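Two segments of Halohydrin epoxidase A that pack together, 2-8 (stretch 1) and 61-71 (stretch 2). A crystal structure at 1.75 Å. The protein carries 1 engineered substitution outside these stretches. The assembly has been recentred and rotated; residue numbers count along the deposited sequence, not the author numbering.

Stretch 1 2-8: KIALVTH
Stretch 2, residues 61-71: RLVDATLQHGE

Residues 3-6 form a β-strand (phi -101 to -127°, psi 121 to 146°), and Leu62 begins a helix that runs to about Leu67. Their axes approach to 9.6 Å, with N-to-C directions 144° apart, so the chains run roughly antiparallel. The register agrees: Ile3 CA lies 6.7 Å from Gly70 CA, and Leu5 CA 6.9 Å from Thr66 CA. Strand alternation selects the contacting side chains, since the CA-to-CB bonds of Ile3 and Leu5 point toward the helical stretch and that of Ala4 points away.

Contact across the interface is by van der Waals packing, with no hydrogen bond between the stretches, and buries 310 Å² summed over both sides. Leu5 (chi1 t, chi2 p) brings CD2 to 4.1 Å from CB of Leu62 (m, t), an apolar pair, and CD1 to 3.5 Å from OG1 of Thr66 (chi1 m). One end of the contact is closed by Thr7 (chi1 p), whose CG2 is 3.8 Å from Leu62 CD1. Toward the other end, Ile3 (m, m) sets CG2 3.9 Å from Thr66 CG2 and CG1 4.3 Å from Gly70 CA. Glycine matters sterically here: an ideal CB on Gly70 would lie 2.8 Å from Ile3 CG1, a clash.

Hydrogen bonds within the second stretch hold its shape. The backbone bonds Thr66 N to Leu62 O and Leu67 N to Val63 O are both 2.9 Å. Thr66 OG1 also donates to Leu62 O at 2.6 Å, so its hydroxyl is satisfied within the helix although it faces Leu5. A type I turn spans Leu67 to Gly70; His69, within it, donates its N to Thr66 O at 2.9 Å, and His69 ND1 makes a weak bond to Ala65 O (3.3 Å, 134°). Gly70 follows in an extended conformation, phi/psi 177/170°.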

# COMPACT_ATOMS: atom_id res chain seq x y z
N LYS C 2 3.49 -28.61 22.25
CA LYS C 2 2.64 -27.97 21.25
C LYS C 2 2.81 -28.67 19.91
O LYS C 2 3.90 -29.11 19.55
CB LYS C 2 2.99 -26.49 21.14
CG LYS C 2 2.74 -25.71 22.42
CD LYS C 2 3.09 -24.24 22.29
CE LYS C 2 2.61 -23.44 23.49
NZ LYS C 2 3.11 -22.04 23.48
N ILE C 3 1.72 -28.77 19.17
CA ILE C 3 1.72 -29.39 17.85
C ILE C 3 1.73 -28.30 16.80
O ILE C 3 0.98 -27.32 16.91
CB ILE C 3 0.51 -30.31 17.65
CG1 ILE C 3 0.26 -31.16 18.91
CG2 ILE C 3 0.70 -31.18 16.42
CD1 ILE C 3 1.45 -31.94 19.37
N ALA C 4 2.59 -28.45 15.80
CA ALA C 4 2.59 -27.60 14.62
C ALA C 4 2.43 -28.46 13.38
O ALA C 4 2.88 -29.61 13.34
CB ALA C 4 3.87 -26.77 14.52
N LEU C 5 1.74 -27.91 12.39
CA LEU C 5 1.63 -28.50 11.07
C LEU C 5 2.39 -27.60 10.10
O LEU C 5 2.20 -26.38 10.12
CB LEU C 5 0.16 -28.63 10.65
CG LEU C 5 -0.11 -28.94 9.18
CD1 LEU C 5 0.47 -30.30 8.77
CD2 LEU C 5 -1.59 -28.87 8.87
N VAL C 6 3.28 -28.20 9.31
CA VAL C 6 4.08 -27.48 8.31
C VAL C 6 3.88 -28.19 6.98
O VAL C 6 4.17 -29.39 6.87
CB VAL C 6 5.57 -27.44 8.67
CG1 VAL C 6 6.38 -26.78 7.54
CG2 VAL C 6 5.79 -26.73 10.02
N THR C 7 3.39 -27.47 5.98
CA THR C 7 3.22 -28.08 4.68
C THR C 7 4.52 -27.94 3.87
O THR C 7 5.40 -27.13 4.19
CB THR C 7 2.06 -27.44 3.93
OG1 THR C 7 2.31 -26.04 3.77
CG2 THR C 7 0.77 -27.64 4.71
N HIS C 8 4.62 -28.75 2.82
CA HIS C 8 5.78 -28.77 1.92
C HIS C 8 7.09 -28.65 2.69
O HIS C 8 7.94 -27.80 2.42
CB HIS C 8 5.65 -27.66 0.87
CG HIS C 8 4.45 -27.81 -0.01
ND1 HIS C 8 4.37 -28.75 -1.02
CD2 HIS C 8 3.27 -27.14 -0.04
CE1 HIS C 8 3.21 -28.64 -1.63
NE2 HIS C 8 2.52 -27.67 -1.06
N ARG C 61 -7.41 -32.61 4.10
CA ARG C 61 -7.28 -33.72 5.03
C ARG C 61 -6.10 -33.59 5.98
O ARG C 61 -5.99 -34.39 6.92
CB ARG C 61 -7.19 -35.04 4.26
CG ARG C 61 -8.51 -35.44 3.59
CD ARG C 61 -8.33 -36.51 2.54
NE ARG C 61 -9.61 -36.87 1.93
CZ ARG C 61 -9.86 -38.04 1.34
NH1 ARG C 61 -8.91 -38.96 1.25
NH2 ARG C 61 -11.06 -38.27 0.82
N LEU C 62 -5.24 -32.59 5.79
CA LEU C 62 -4.03 -32.48 6.61
C LEU C 62 -4.35 -32.19 8.07
O LEU C 62 -3.61 -32.63 8.96
CB LEU C 62 -3.13 -31.37 6.07
CG LEU C 62 -2.59 -31.63 4.67
CD1 LEU C 62 -1.73 -30.46 4.25
CD2 LEU C 62 -1.79 -32.95 4.65
N VAL C 63 -5.41 -31.44 8.35
CA VAL C 63 -5.68 -31.07 9.74
C VAL C 63 -6.14 -32.30 10.52
O VAL C 63 -5.64 -32.57 11.62
CB VAL C 63 -6.70 -29.93 9.81
CG1 VAL C 63 -7.16 -29.72 11.24
CG2 VAL C 63 -6.09 -28.63 9.28
N ASP C 64 -7.07 -33.07 9.96
CA ASP C 64 -7.53 -34.27 10.66
C ASP C 64 -6.39 -35.27 10.84
O ASP C 64 -6.24 -35.87 11.91
CB ASP C 64 -8.70 -34.91 9.90
CG ASP C 64 -10.02 -34.18 10.13
OD1 ASP C 64 -10.18 -33.48 11.15
OD2 ASP C 64 -10.92 -34.31 9.26
N ALA C 65 -5.54 -35.42 9.82
CA ALA C 65 -4.38 -36.30 9.95
C ALA C 65 -3.43 -35.81 11.03
O ALA C 65 -2.89 -36.61 11.81
CB ALA C 65 -3.64 -36.41 8.61
N THR C 66 -3.20 -34.49 11.10
CA THR C 66 -2.38 -33.95 12.18
C THR C 66 -2.99 -34.27 13.54
O THR C 66 -2.27 -34.55 14.50
CB THR C 66 -2.23 -32.43 12.02
OG1 THR C 66 -1.72 -32.15 10.71
CG2 THR C 66 -1.27 -31.88 13.07
N LEU C 67 -4.32 -34.22 13.63
CA LEU C 67 -4.99 -34.41 14.91
C LEU C 67 -4.96 -35.86 15.38
O LEU C 67 -5.28 -36.12 16.54
CB LEU C 67 -6.44 -33.90 14.84
CG LEU C 67 -6.78 -32.52 15.42
CD1 LEU C 67 -5.65 -31.87 16.21
CD2 LEU C 67 -7.29 -31.58 14.34
N GLN C 68 -4.56 -36.79 14.51
CA GLN C 68 -4.27 -38.15 14.97
C GLN C 68 -3.03 -38.21 15.85
O GLN C 68 -2.76 -39.27 16.42
CB GLN C 68 -4.10 -39.10 13.77
CG GLN C 68 -5.38 -39.39 12.98
CD GLN C 68 -6.33 -40.36 13.69
OE1 GLN C 68 -6.63 -40.22 14.88
NE2 GLN C 68 -6.80 -41.37 12.96
N HIS C 69 -2.27 -37.11 15.96
CA HIS C 69 -1.01 -37.11 16.70
C HIS C 69 -1.00 -36.17 17.90
O HIS C 69 0.05 -35.98 18.51
CB HIS C 69 0.15 -36.76 15.76
CG HIS C 69 0.37 -37.75 14.66
ND1 HIS C 69 -0.15 -37.59 13.39
CD2 HIS C 69 1.04 -38.93 14.65
CE1 HIS C 69 0.20 -38.62 12.64
NE2 HIS C 69 0.92 -39.45 13.38
N GLY C 70 -2.14 -35.60 18.26
CA GLY C 70 -2.20 -34.67 19.37
C GLY C 70 -3.61 -34.13 19.50
O GLY C 70 -4.45 -34.32 18.62
N GLU C 71 -3.84 -33.43 20.61
CA GLU C 71 -5.20 -33.01 20.94
C GLU C 71 -5.59 -31.68 20.29
O GLU C 71 -6.78 -31.46 20.02
CB GLU C 71 -5.37 -32.92 22.46
CG GLU C 71 -4.81 -31.65 23.11
CD GLU C 71 -5.59 -31.22 24.36
OE1 GLU C 71 -5.34 -30.09 24.84
OE2 GLU C 71 -6.44 -32.01 24.85